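Local coordinates for separin (Saccharomyces cerevisiae, PDB 5U1T), which cuts the Scc1 subunit of cohesin at the onset of anaphase, as a caspase-like cysteine protease held inactive by securin for most of the cell cycle, at residues L93-I98 with L137-K142; I99-E104 with D126-N131; H111-I116 with D147-H152; F157-R162 with T332-G337. All blocks are in the same frame, centred on the assembly; numbering follows the deposited sequence.

Contact 1 of 4, residues L93-I98 with L137-K142; sequences LASSEI and LQIILK
I139 and I98 turn the same way off their helices: in each, CG1 stands anti to the carbonyl carbon and CG2 anti to the backbone N (chi1 -63° for I139, -74° for I98), and an extended second torsion carries CD1 outward. The two branches therefore run at each other tip to tip, and CD1 of I98 meets CD1 of I139 at 3.6 Å. This is apolar packing of an antiparallel helix pair in the helical domain of separase, helix 91-103 against helix 129-142. Their axes pass 10.2 Å apart within these segments, with a signed crossing angle of -154°.

I139 is the single residue of 137-142 that does the touching, and it works with both branches. Its CD1 lies against A94, 3.9 Å from CB, and against the backbone at S95. The small side chains of A94 and S95 probably allow this close approach, since neither carries a bulky branch that would hold the methyl off the helix. No hydrogen bond links the segments; the grip is van der Waals contact among buried residues.

The neighbours close the core: A94 and I98 also pack on helix 69-87, while S95 and I98 reach helix 113-117. On another flank of helix 129-142, Q138 OE1 and K142 NZ hydrogen-bond to the backbone of another protein chain, so this helix also joins an interface. Across the pair itself, the second branch of I139 puts CG2 4.1 Å from S95 CB, and its CD1 comes to 3.7 Å from S95 N.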
# COMPACT_ATOMS: atom_id res chain seq x y z
N LEU A 93 -31.33 -57.30 -27.26
CA LEU A 93 -30.84 -55.97 -27.44
C LEU A 93 -31.48 -55.01 -26.48
O LEU A 93 -30.84 -54.10 -26.02
CB LEU A 93 -31.18 -55.54 -28.85
CG LEU A 93 -30.03 -55.17 -29.74
CD1 LEU A 93 -30.58 -54.86 -31.10
CD2 LEU A 93 -29.38 -53.94 -29.16
N ALA A 94 -32.74 -55.19 -26.21
CA ALA A 94 -33.45 -54.30 -25.33
C ALA A 94 -32.88 -54.40 -23.97
O ALA A 94 -32.73 -53.43 -23.29
CB ALA A 94 -34.91 -54.65 -25.31
N SER A 95 -32.58 -55.60 -23.55
CA SER A 95 -32.01 -55.85 -22.25
C SER A 95 -30.67 -55.11 -22.03
O SER A 95 -30.46 -54.45 -21.00
CB SER A 95 -31.82 -57.36 -22.06
OG SER A 95 -31.51 -57.67 -20.72
N SER A 96 -29.77 -55.20 -23.00
CA SER A 96 -28.49 -54.59 -22.76
C SER A 96 -28.58 -53.07 -22.98
O SER A 96 -27.75 -52.32 -22.45
CB SER A 96 -27.41 -55.25 -23.62
OG SER A 96 -27.70 -55.11 -24.98
N GLU A 97 -29.60 -52.63 -23.70
CA GLU A 97 -29.91 -51.20 -23.79
C GLU A 97 -30.33 -50.59 -22.44
O GLU A 97 -30.00 -49.44 -22.16
CB GLU A 97 -31.02 -50.94 -24.81
CG GLU A 97 -30.54 -50.90 -26.23
CD GLU A 97 -29.64 -49.73 -26.48
OE1 GLU A 97 -29.69 -48.74 -25.71
OE2 GLU A 97 -28.87 -49.80 -27.47
N ILE A 98 -31.06 -51.36 -21.64
CA ILE A 98 -31.48 -50.96 -20.30
C ILE A 98 -30.26 -50.74 -19.42
O ILE A 98 -30.09 -49.68 -18.79
CB ILE A 98 -32.41 -52.03 -19.65
CG1 ILE A 98 -33.81 -51.99 -20.28
CG2 ILE A 98 -32.46 -51.89 -18.14
CD1 ILE A 98 -34.85 -52.78 -19.52
N LEU A 137 -38.60 -56.05 -15.97
CA LEU A 137 -39.51 -57.14 -15.62
C LEU A 137 -40.25 -57.66 -16.85
O LEU A 137 -40.45 -58.86 -17.00
CB LEU A 137 -40.51 -56.71 -14.55
CG LEU A 137 -39.92 -56.53 -13.15
CD1 LEU A 137 -40.98 -56.13 -12.16
CD2 LEU A 137 -39.20 -57.77 -12.69
N GLN A 138 -40.63 -56.74 -17.74
CA GLN A 138 -41.26 -57.10 -19.01
C GLN A 138 -40.35 -58.04 -19.79
O GLN A 138 -40.80 -59.08 -20.28
CB GLN A 138 -41.59 -55.85 -19.83
CG GLN A 138 -42.20 -56.09 -21.22
CD GLN A 138 -43.58 -56.75 -21.17
OE1 GLN A 138 -44.26 -56.75 -20.14
NE2 GLN A 138 -44.00 -57.32 -22.30
N ILE A 139 -39.08 -57.68 -19.88
CA ILE A 139 -38.10 -58.47 -20.61
C ILE A 139 -37.94 -59.85 -19.97
O ILE A 139 -37.99 -60.86 -20.68
CB ILE A 139 -36.73 -57.74 -20.68
CG1 ILE A 139 -36.88 -56.44 -21.47
CG2 ILE A 139 -35.68 -58.61 -21.35
CD1 ILE A 139 -35.64 -55.61 -21.56
N ILE A 140 -37.77 -59.90 -18.64
CA ILE A 140 -37.62 -61.18 -17.93
C ILE A 140 -38.83 -62.07 -18.20
O ILE A 140 -38.73 -63.30 -18.36
CB ILE A 140 -37.48 -60.97 -16.40
CG1 ILE A 140 -36.23 -60.14 -16.10
CG2 ILE A 140 -37.39 -62.31 -15.68
CD1 ILE A 140 -36.08 -59.78 -14.64
N LEU A 141 -39.99 -61.43 -18.29
CA LEU A 141 -41.20 -62.14 -18.63
C LEU A 141 -41.16 -62.68 -20.06
O LEU A 141 -41.34 -63.87 -20.27
CB LEU A 141 -42.40 -61.23 -18.45
CG LEU A 141 -43.70 -61.99 -18.56
CD1 LEU A 141 -43.72 -63.09 -17.52
CD2 LEU A 141 -44.84 -61.02 -18.37
N LYS A 142 -40.90 -61.82 -21.04
CA LYS A 142 -40.96 -62.27 -22.43
C LYS A 142 -39.81 -63.18 -22.83
O LYS A 142 -39.93 -63.94 -23.79
CB LYS A 142 -41.02 -61.07 -23.37
CG LYS A 142 -42.29 -60.28 -23.23
CD LYS A 142 -43.49 -61.20 -23.18
CE LYS A 142 -44.32 -61.12 -24.45
NZ LYS A 142 -45.35 -60.01 -24.35

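Contact 2 of 4, residues I99-E104 with D126-N131; sequences IFLFNE and DYYLSN
L101 lays its CD2 methyl over one face of the Y128 ring, 4.0 Å from the ring centroid and 29° off the normal, a CH-pi contact. The methyl is set toward the rim: its nearest ring atom is Y128 CE1, with L101 CD2 at 3.5 Å. Leucine and tyrosine run antiparallel alongside one another rather than meeting end-on.

F102 supplies the other half of the first shell. The F102 side chain crosses that of Y128 at about a right angle, and F102 CD1 lies 4.0 Å from Y128 OH. L129 comes to the F102 ring at the edge, close to the ring plane, with CD1 4.2 Å from CE1 of F102.

One step out, torsions and hydrogen bonds fix these groups. Y128 takes the crowded rotamer, CG between the backbone N and the carbonyl carbon (chi1 71°), and this sends the ring across to helix 91-103. Its hydroxyl is hydrogen-bonded to T105 OG1 and N106 ND2, just past that helix, so the end of the ring is pinned while the leucine methyl lies on its face. T105 and N106 also bind the carbonyl oxygen of F102, tying the tyrosine to the helix end by a shared set of polar partners.

L101 further packs on H78 and L79 of helix 69-87, and F102 on A119. Y128 is the N-cap residue of helix 129-142, so an aromatic at a helix start docks on the C-terminal turn of helix 91-103, within the buried core of an all-helical domain.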
# COMPACT_ATOMS: atom_id res chain seq x y z
N ILE A 99 -29.41 -51.76 -19.38
CA ILE A 99 -28.13 -51.70 -18.67
C ILE A 99 -27.26 -50.49 -19.12
O ILE A 99 -26.72 -49.78 -18.28
CB ILE A 99 -27.39 -53.05 -18.86
CG1 ILE A 99 -28.13 -54.11 -18.05
CG2 ILE A 99 -25.93 -52.96 -18.44
CD1 ILE A 99 -27.76 -55.55 -18.39
N PHE A 100 -27.18 -50.28 -20.43
CA PHE A 100 -26.48 -49.15 -21.03
C PHE A 100 -27.03 -47.82 -20.52
O PHE A 100 -26.27 -46.96 -20.07
CB PHE A 100 -26.57 -49.25 -22.55
CG PHE A 100 -25.88 -48.14 -23.30
CD1 PHE A 100 -24.64 -47.66 -22.90
CD2 PHE A 100 -26.47 -47.60 -24.45
CE1 PHE A 100 -24.00 -46.63 -23.62
CE2 PHE A 100 -25.83 -46.58 -25.18
CZ PHE A 100 -24.60 -46.09 -24.76
N LEU A 101 -28.35 -47.67 -20.57
CA LEU A 101 -29.03 -46.47 -20.10
C LEU A 101 -28.67 -46.19 -18.64
O LEU A 101 -28.40 -45.03 -18.24
CB LEU A 101 -30.56 -46.62 -20.27
CG LEU A 101 -31.45 -45.41 -19.92
CD1 LEU A 101 -32.75 -45.43 -20.72
CD2 LEU A 101 -31.75 -45.31 -18.42
N PHE A 102 -28.68 -47.26 -17.84
CA PHE A 102 -28.43 -47.13 -16.42
C PHE A 102 -26.98 -46.78 -16.13
O PHE A 102 -26.69 -45.93 -15.30
CB PHE A 102 -28.79 -48.40 -15.70
CG PHE A 102 -28.66 -48.31 -14.22
CD1 PHE A 102 -29.73 -47.88 -13.45
CD2 PHE A 102 -27.49 -48.68 -13.58
CE1 PHE A 102 -29.62 -47.81 -12.08
CE2 PHE A 102 -27.38 -48.61 -12.20
CZ PHE A 102 -28.45 -48.18 -11.45
N ASN A 103 -26.06 -47.45 -16.83
CA ASN A 103 -24.65 -47.27 -16.59
C ASN A 103 -24.18 -45.85 -16.94
O ASN A 103 -23.29 -45.32 -16.30
CB ASN A 103 -23.84 -48.30 -17.37
CG ASN A 103 -23.85 -49.64 -16.70
OD1 ASN A 103 -24.18 -49.77 -15.52
ND2 ASN A 103 -23.48 -50.66 -17.44
N GLU A 104 -24.83 -45.25 -17.93
CA GLU A 104 -24.48 -43.94 -18.40
C GLU A 104 -25.02 -42.84 -17.52
O GLU A 104 -24.80 -41.68 -17.81
CB GLU A 104 -25.00 -43.74 -19.82
CG GLU A 104 -24.42 -44.66 -20.84
CD GLU A 104 -23.07 -44.20 -21.32
OE1 GLU A 104 -22.06 -44.54 -20.69
OE2 GLU A 104 -22.99 -43.50 -22.34
N ASP A 126 -34.17 -41.12 -10.28
CA ASP A 126 -35.50 -41.37 -9.68
C ASP A 126 -36.68 -40.91 -10.56
O ASP A 126 -37.83 -41.19 -10.25
CB ASP A 126 -35.60 -40.72 -8.29
CG ASP A 126 -35.50 -39.23 -8.33
OD1 ASP A 126 -35.50 -38.66 -9.45
OD2 ASP A 126 -35.43 -38.62 -7.24
N TYR A 127 -36.37 -40.23 -11.65
CA TYR A 127 -37.38 -39.83 -12.62
C TYR A 127 -37.60 -40.88 -13.72
O TYR A 127 -38.39 -40.67 -14.62
CB TYR A 127 -37.00 -38.47 -13.22
CG TYR A 127 -35.72 -38.44 -14.03
CD1 TYR A 127 -35.72 -38.70 -15.40
CD2 TYR A 127 -34.49 -38.13 -13.43
CE1 TYR A 127 -34.55 -38.66 -16.15
CE2 TYR A 127 -33.30 -38.08 -14.17
CZ TYR A 127 -33.34 -38.34 -15.53
OH TYR A 127 -32.20 -38.31 -16.30
N TYR A 128 -36.88 -42.00 -13.67
CA TYR A 128 -37.09 -43.08 -14.64
C TYR A 128 -36.96 -44.49 -14.05
O TYR A 128 -37.42 -45.47 -14.66
CB TYR A 128 -36.11 -42.94 -15.83
CG TYR A 128 -34.65 -43.26 -15.50
CD1 TYR A 128 -34.21 -44.58 -15.40
CD2 TYR A 128 -33.72 -42.25 -15.29
CE1 TYR A 128 -32.88 -44.88 -15.09
CE2 TYR A 128 -32.39 -42.53 -15.00
CZ TYR A 128 -31.97 -43.85 -14.90
OH TYR A 128 -30.65 -44.15 -14.61
N LEU A 129 -36.32 -44.60 -12.88
CA LEU A 129 -35.91 -45.88 -12.32
C LEU A 129 -37.08 -46.87 -12.21
O LEU A 129 -36.98 -48.02 -12.64
CB LEU A 129 -35.26 -45.69 -10.94
CG LEU A 129 -34.76 -46.99 -10.30
CD1 LEU A 129 -33.66 -47.63 -11.14
CD2 LEU A 129 -34.29 -46.77 -8.88
N SER A 130 -38.16 -46.39 -11.62
CA SER A 130 -39.46 -47.04 -11.62
C SER A 130 -39.80 -47.66 -12.97
O SER A 130 -40.05 -48.85 -13.06
CB SER A 130 -40.53 -46.02 -11.23
OG SER A 130 -41.82 -46.38 -11.71
N ASN A 131 -39.80 -46.85 -14.03
CA ASN A 131 -40.20 -47.38 -15.32
C ASN A 131 -39.13 -48.29 -15.93
O ASN A 131 -39.46 -49.19 -16.70
CB ASN A 131 -40.54 -46.24 -16.28
CG ASN A 131 -41.67 -45.37 -15.75
OD1 ASN A 131 -42.74 -45.87 -15.33
ND2 ASN A 131 -41.44 -44.07 -15.72

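Contact 3 of 4, residues H111-I116 with D147-H152; sequences HSLKNI and DEYLPH
K114 lays its CG over one face of the H152 imidazole, 3.7 Å from the centroid and 9° off the normal. This CH-pi contact, with Y149 beside it, sets the first turn of the short helix 113-117 against the kinked helix 146-158, in the helical domain of separase. K114 holds CG anti to its backbone N (chi1 162°), and a bend at the second torsion then lays the aliphatic chain across the ring, bringing CE to 3.8 Å from H152 CE1. The lysine's methylenes, not its ammonium group, lie over the ring.

Y149 lies beside H152 and reaches the backbone end of the lysine. Its ring edge is turned to K114 N, which lies close to the ring plane, while the hydroxyl end crosses L113 at about a right angle, with CZ 3.9 Å from L113 CB. Putting an alanine at H152 removes the imidazole, and the K114 methylenes would probably be left uncovered on that side and free to turn.

L113 is the buried member of the group; it packs as well on I139 and I140 of helix 129-142, and I140 is touched by Y149 too. S112 precedes it as N-cap, and its OG accepts two weak capping bonds, from N115 N at 3.5 Å and from K114 N at 3.2 Å.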
# COMPACT_ATOMS: atom_id res chain seq x y z
N HIS A 111 -24.34 -55.02 -14.61
CA HIS A 111 -23.96 -55.90 -15.70
C HIS A 111 -24.89 -57.10 -15.76
O HIS A 111 -24.53 -58.16 -16.28
CB HIS A 111 -22.49 -56.32 -15.57
CG HIS A 111 -22.08 -56.69 -14.18
ND1 HIS A 111 -21.37 -55.83 -13.36
CD2 HIS A 111 -22.23 -57.85 -13.49
CE1 HIS A 111 -21.13 -56.44 -12.21
NE2 HIS A 111 -21.64 -57.67 -12.26
N SER A 112 -26.11 -56.90 -15.26
CA SER A 112 -27.23 -57.82 -15.42
C SER A 112 -28.52 -57.07 -15.11
O SER A 112 -28.50 -55.98 -14.54
CB SER A 112 -27.08 -59.04 -14.50
OG SER A 112 -27.38 -58.73 -13.15
N LEU A 113 -29.65 -57.67 -15.48
CA LEU A 113 -30.93 -57.03 -15.19
C LEU A 113 -31.18 -57.06 -13.68
O LEU A 113 -31.94 -56.26 -13.15
CB LEU A 113 -32.06 -57.71 -15.95
CG LEU A 113 -32.15 -57.40 -17.45
CD1 LEU A 113 -33.44 -57.97 -18.05
CD2 LEU A 113 -32.05 -55.89 -17.68
N LYS A 114 -30.50 -57.97 -12.99
CA LYS A 114 -30.68 -58.12 -11.56
C LYS A 114 -30.16 -56.88 -10.84
O LYS A 114 -30.71 -56.47 -9.82
CB LYS A 114 -29.98 -59.39 -11.08
CG LYS A 114 -29.71 -59.49 -9.59
CD LYS A 114 -28.23 -59.79 -9.39
CE LYS A 114 -27.85 -59.97 -7.94
NZ LYS A 114 -26.37 -60.09 -7.82
N ASN A 115 -29.12 -56.29 -11.41
CA ASN A 115 -28.52 -55.07 -10.87
C ASN A 115 -29.44 -53.84 -11.04
O ASN A 115 -29.53 -53.00 -10.15
CB ASN A 115 -27.15 -54.82 -11.53
CG ASN A 115 -26.08 -55.86 -11.15
OD1 ASN A 115 -26.06 -56.38 -10.03
ND2 ASN A 115 -25.17 -56.13 -12.08
N ILE A 116 -30.12 -53.76 -12.18
CA ILE A 116 -31.19 -52.80 -12.42
C ILE A 116 -32.29 -52.91 -11.36
O ILE A 116 -32.60 -51.94 -10.67
CB ILE A 116 -31.82 -52.99 -13.82
CG1 ILE A 116 -30.76 -52.82 -14.91
CG2 ILE A 116 -33.02 -52.07 -14.03
CD1 ILE A 116 -29.89 -51.58 -14.77
N ASP A 147 -38.16 -68.21 -13.84
CA ASP A 147 -37.60 -69.23 -12.95
C ASP A 147 -36.18 -68.91 -12.44
O ASP A 147 -35.90 -69.02 -11.25
CB ASP A 147 -37.59 -70.60 -13.66
CG ASP A 147 -38.87 -71.41 -13.42
OD1 ASP A 147 -39.71 -70.95 -12.61
OD2 ASP A 147 -39.03 -72.50 -14.03
N GLU A 148 -35.28 -68.50 -13.34
CA GLU A 148 -33.90 -68.19 -12.96
C GLU A 148 -33.79 -66.88 -12.21
O GLU A 148 -32.86 -66.67 -11.44
CB GLU A 148 -32.99 -68.17 -14.19
CG GLU A 148 -33.68 -67.90 -15.52
CD GLU A 148 -34.40 -69.13 -16.07
OE1 GLU A 148 -33.83 -69.83 -16.92
OE2 GLU A 148 -35.54 -69.39 -15.63
N TYR A 149 -34.74 -65.98 -12.44
CA TYR A 149 -34.69 -64.68 -11.77
C TYR A 149 -35.40 -64.70 -10.44
O TYR A 149 -35.38 -63.71 -9.71
CB TYR A 149 -35.30 -63.61 -12.67
CG TYR A 149 -34.29 -62.87 -13.51
CD1 TYR A 149 -33.95 -63.33 -14.77
CD2 TYR A 149 -33.69 -61.71 -13.05
CE1 TYR A 149 -33.04 -62.66 -15.55
CE2 TYR A 149 -32.77 -61.03 -13.83
CZ TYR A 149 -32.45 -61.51 -15.09
OH TYR A 149 -31.54 -60.85 -15.88
N LEU A 150 -36.01 -65.84 -10.12
CA LEU A 150 -37.03 -65.89 -9.07
C LEU A 150 -36.60 -65.29 -7.72
O LEU A 150 -37.31 -64.43 -7.20
CB LEU A 150 -37.52 -67.33 -8.87
CG LEU A 150 -38.45 -67.51 -7.67
CD1 LEU A 150 -39.70 -66.62 -7.78
CD2 LEU A 150 -38.84 -68.95 -7.53
N PRO A 151 -35.46 -65.72 -7.15
CA PRO A 151 -35.08 -65.11 -5.86
C PRO A 151 -34.83 -63.60 -5.94
O PRO A 151 -35.03 -62.89 -4.96
CB PRO A 151 -33.80 -65.84 -5.48
CG PRO A 151 -33.24 -66.30 -6.79
CD PRO A 151 -34.43 -66.66 -7.62
N HIS A 152 -34.41 -63.11 -7.10
CA HIS A 152 -34.21 -61.67 -7.23
C HIS A 152 -35.53 -60.92 -7.37
O HIS A 152 -35.68 -59.80 -6.89
CB HIS A 152 -33.32 -61.37 -8.43
CG HIS A 152 -32.04 -62.14 -8.41
ND1 HIS A 152 -31.26 -62.22 -7.28
CD2 HIS A 152 -31.42 -62.85 -9.37
CE1 HIS A 152 -30.20 -62.96 -7.55
NE2 HIS A 152 -30.27 -63.36 -8.81

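Contact 4 of 4, residues F157-R162 with T332-G337; sequences FSHDKR and TIRLEG
R334 O takes a hydrogen bond of 3.1 Å from H159 NE2, the one hydrogen bond between these two segments. The donor stands above the carbonyl plane, 47° out of it, and the acceptor is slightly tilted from the imidazole plane. The same arginine uses its side chain as well: bent at its third torsion, it folds back so that the guanidinium stacks over one face of the H159 ring, centres 4.3 Å apart and planes 23° off parallel. One residue thus holds the histidine twice, its backbone carbonyl accepting from NE2 and its guanidinium covering a face. R334 NH2 is 3.8 Å from H159 CE1, while S158 OG lies over the opposite face.

H159 sits where helix 146-158 ends and helix 160-163 begins, as N-cap of the latter. With CG anti to the carbonyl carbon (chi1 -61°), its ring points out of this junction to the last turn of helix 319-336. With a leucine here, which has no ring N-H, R334 O would probably be left without this donor and the guanidinium without a flat surface to lie on.

R162, extended from CG to NE, brings NH2 to 3.5 Å from R334 NH2. Acids gather round this pair: D384 bridges both arginines, E380 and D120 pair with R162, and E155 with R334, which is likely to offset the two positive charges.

D384 and E380 come from helix 365-384. The contact therefore ties the 146-163 region to helix 319-336, with helix 365-384 packed on the arginines and helix 236-250 on S158 and L335.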
# COMPACT_ATOMS: atom_id res chain seq x y z
N PHE A 157 -39.56 -57.49 -4.72
CA PHE A 157 -40.91 -57.20 -4.28
C PHE A 157 -41.05 -57.36 -2.77
O PHE A 157 -41.86 -56.67 -2.16
CB PHE A 157 -41.90 -58.07 -5.04
CG PHE A 157 -42.25 -57.52 -6.40
CD1 PHE A 157 -43.09 -56.42 -6.53
CD2 PHE A 157 -41.75 -58.10 -7.55
CE1 PHE A 157 -43.42 -55.91 -7.79
CE2 PHE A 157 -42.08 -57.59 -8.81
CZ PHE A 157 -42.91 -56.50 -8.92
N SER A 158 -40.22 -58.21 -2.17
CA SER A 158 -40.13 -58.28 -0.71
C SER A 158 -39.89 -56.89 -0.13
O SER A 158 -40.60 -56.46 0.76
CB SER A 158 -39.00 -59.24 -0.27
OG SER A 158 -38.87 -59.30 1.15
N HIS A 159 -38.90 -56.19 -0.67
CA HIS A 159 -38.59 -54.83 -0.24
C HIS A 159 -39.04 -53.79 -1.26
O HIS A 159 -38.30 -52.87 -1.58
CB HIS A 159 -37.10 -54.67 0.00
CG HIS A 159 -36.57 -55.57 1.06
ND1 HIS A 159 -35.88 -56.74 0.78
CD2 HIS A 159 -36.63 -55.49 2.41
CE1 HIS A 159 -35.54 -57.33 1.91
NE2 HIS A 159 -35.99 -56.59 2.91
N ASP A 160 -40.26 -53.96 -1.77
CA ASP A 160 -40.88 -53.03 -2.70
C ASP A 160 -40.89 -51.57 -2.21
O ASP A 160 -40.83 -50.65 -3.02
CB ASP A 160 -42.32 -53.47 -3.01
CG ASP A 160 -43.14 -53.66 -1.75
OD1 ASP A 160 -42.68 -53.27 -0.65
OD2 ASP A 160 -44.26 -54.20 -1.86
N LYS A 161 -40.99 -51.38 -0.90
CA LYS A 161 -40.97 -50.04 -0.31
C LYS A 161 -39.70 -49.28 -0.67
O LYS A 161 -39.70 -48.06 -0.82
CB LYS A 161 -41.10 -50.12 1.21
CG LYS A 161 -42.52 -50.05 1.69
CD LYS A 161 -42.76 -50.95 2.87
CE LYS A 161 -42.76 -50.18 4.18
NZ LYS A 161 -43.35 -51.01 5.30
N ARG A 162 -38.61 -50.03 -0.81
CA ARG A 162 -37.32 -49.43 -1.07
C ARG A 162 -37.00 -49.42 -2.55
O ARG A 162 -36.52 -48.41 -3.07
CB ARG A 162 -36.25 -50.18 -0.30
CG ARG A 162 -34.87 -49.97 -0.85
CD ARG A 162 -33.85 -50.70 -0.03
NE ARG A 162 -32.52 -50.52 -0.57
CZ ARG A 162 -31.43 -51.10 -0.09
NH1 ARG A 162 -30.25 -50.86 -0.65
NH2 ARG A 162 -31.52 -51.92 0.95
N THR A 332 -31.70 -62.79 8.81
CA THR A 332 -33.10 -63.20 8.89
C THR A 332 -33.99 -61.98 9.13
O THR A 332 -35.13 -61.95 8.68
CB THR A 332 -33.36 -64.25 10.00
OG1 THR A 332 -32.39 -65.30 9.90
CG2 THR A 332 -34.76 -64.86 9.87
N ILE A 333 -33.47 -60.97 9.83
CA ILE A 333 -34.25 -59.77 10.09
C ILE A 333 -34.61 -59.06 8.79
O ILE A 333 -35.78 -58.72 8.57
CB ILE A 333 -33.52 -58.78 11.03
CG1 ILE A 333 -33.35 -59.41 12.42
CG2 ILE A 333 -34.29 -57.47 11.13
CD1 ILE A 333 -33.34 -58.43 13.57
N ARG A 334 -33.61 -58.85 7.93
CA ARG A 334 -33.85 -58.28 6.60
C ARG A 334 -34.88 -59.11 5.84
O ARG A 334 -35.87 -58.58 5.34
CB ARG A 334 -32.55 -58.19 5.79
CG ARG A 334 -32.01 -56.77 5.66
CD ARG A 334 -31.05 -56.63 4.48
NE ARG A 334 -31.59 -55.76 3.44
CZ ARG A 334 -31.87 -56.16 2.20
NH1 ARG A 334 -31.64 -57.41 1.84
NH2 ARG A 334 -32.36 -55.30 1.31
N LEU A 335 -34.63 -60.42 5.79
CA LEU A 335 -35.49 -61.38 5.09
C LEU A 335 -36.95 -61.26 5.47
O LEU A 335 -37.82 -61.13 4.62
CB LEU A 335 -35.01 -62.80 5.37
CG LEU A 335 -33.78 -63.17 4.55
CD1 LEU A 335 -33.02 -64.34 5.17
CD2 LEU A 335 -34.19 -63.45 3.10
N GLU A 336 -37.19 -61.29 6.78
CA GLU A 336 -38.53 -61.20 7.33
C GLU A 336 -39.18 -59.87 7.00
O GLU A 336 -40.40 -59.80 6.82
CB GLU A 336 -38.48 -61.41 8.83
CG GLU A 336 -38.03 -62.80 9.20
CD GLU A 336 -39.12 -63.80 8.96
OE1 GLU A 336 -40.11 -63.72 9.72
OE2 GLU A 336 -39.01 -64.65 8.03
N GLY A 337 -38.37 -58.82 6.92
CA GLY A 337 -38.86 -57.51 6.57
C GLY A 337 -39.90 -57.02 7.55
O GLY A 337 -41.01 -56.67 7.16

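Contacts 1 and 2 join the same helix pair, 91-103 with 129-142, at two levels about 13 Å apart between centres, contact 2 nested within the loop closed by contact 1. Contact 3, about 11 Å from contact 1, crosses both along the chain and packs directly on them: S95 OG lies 3.3 Å from L113 CD1, and F102 CB 3.5 Å from I116 CD1. Contact 4 is about 24 Å from contact 1 but touches it where L137 CD1 meets F157 CZ at 3.8 Å; it shares helix 146-158 with contact 3. All four lie about 59 to 71 Å from the chain's centre, away from C1497, the probable catalytic cysteine.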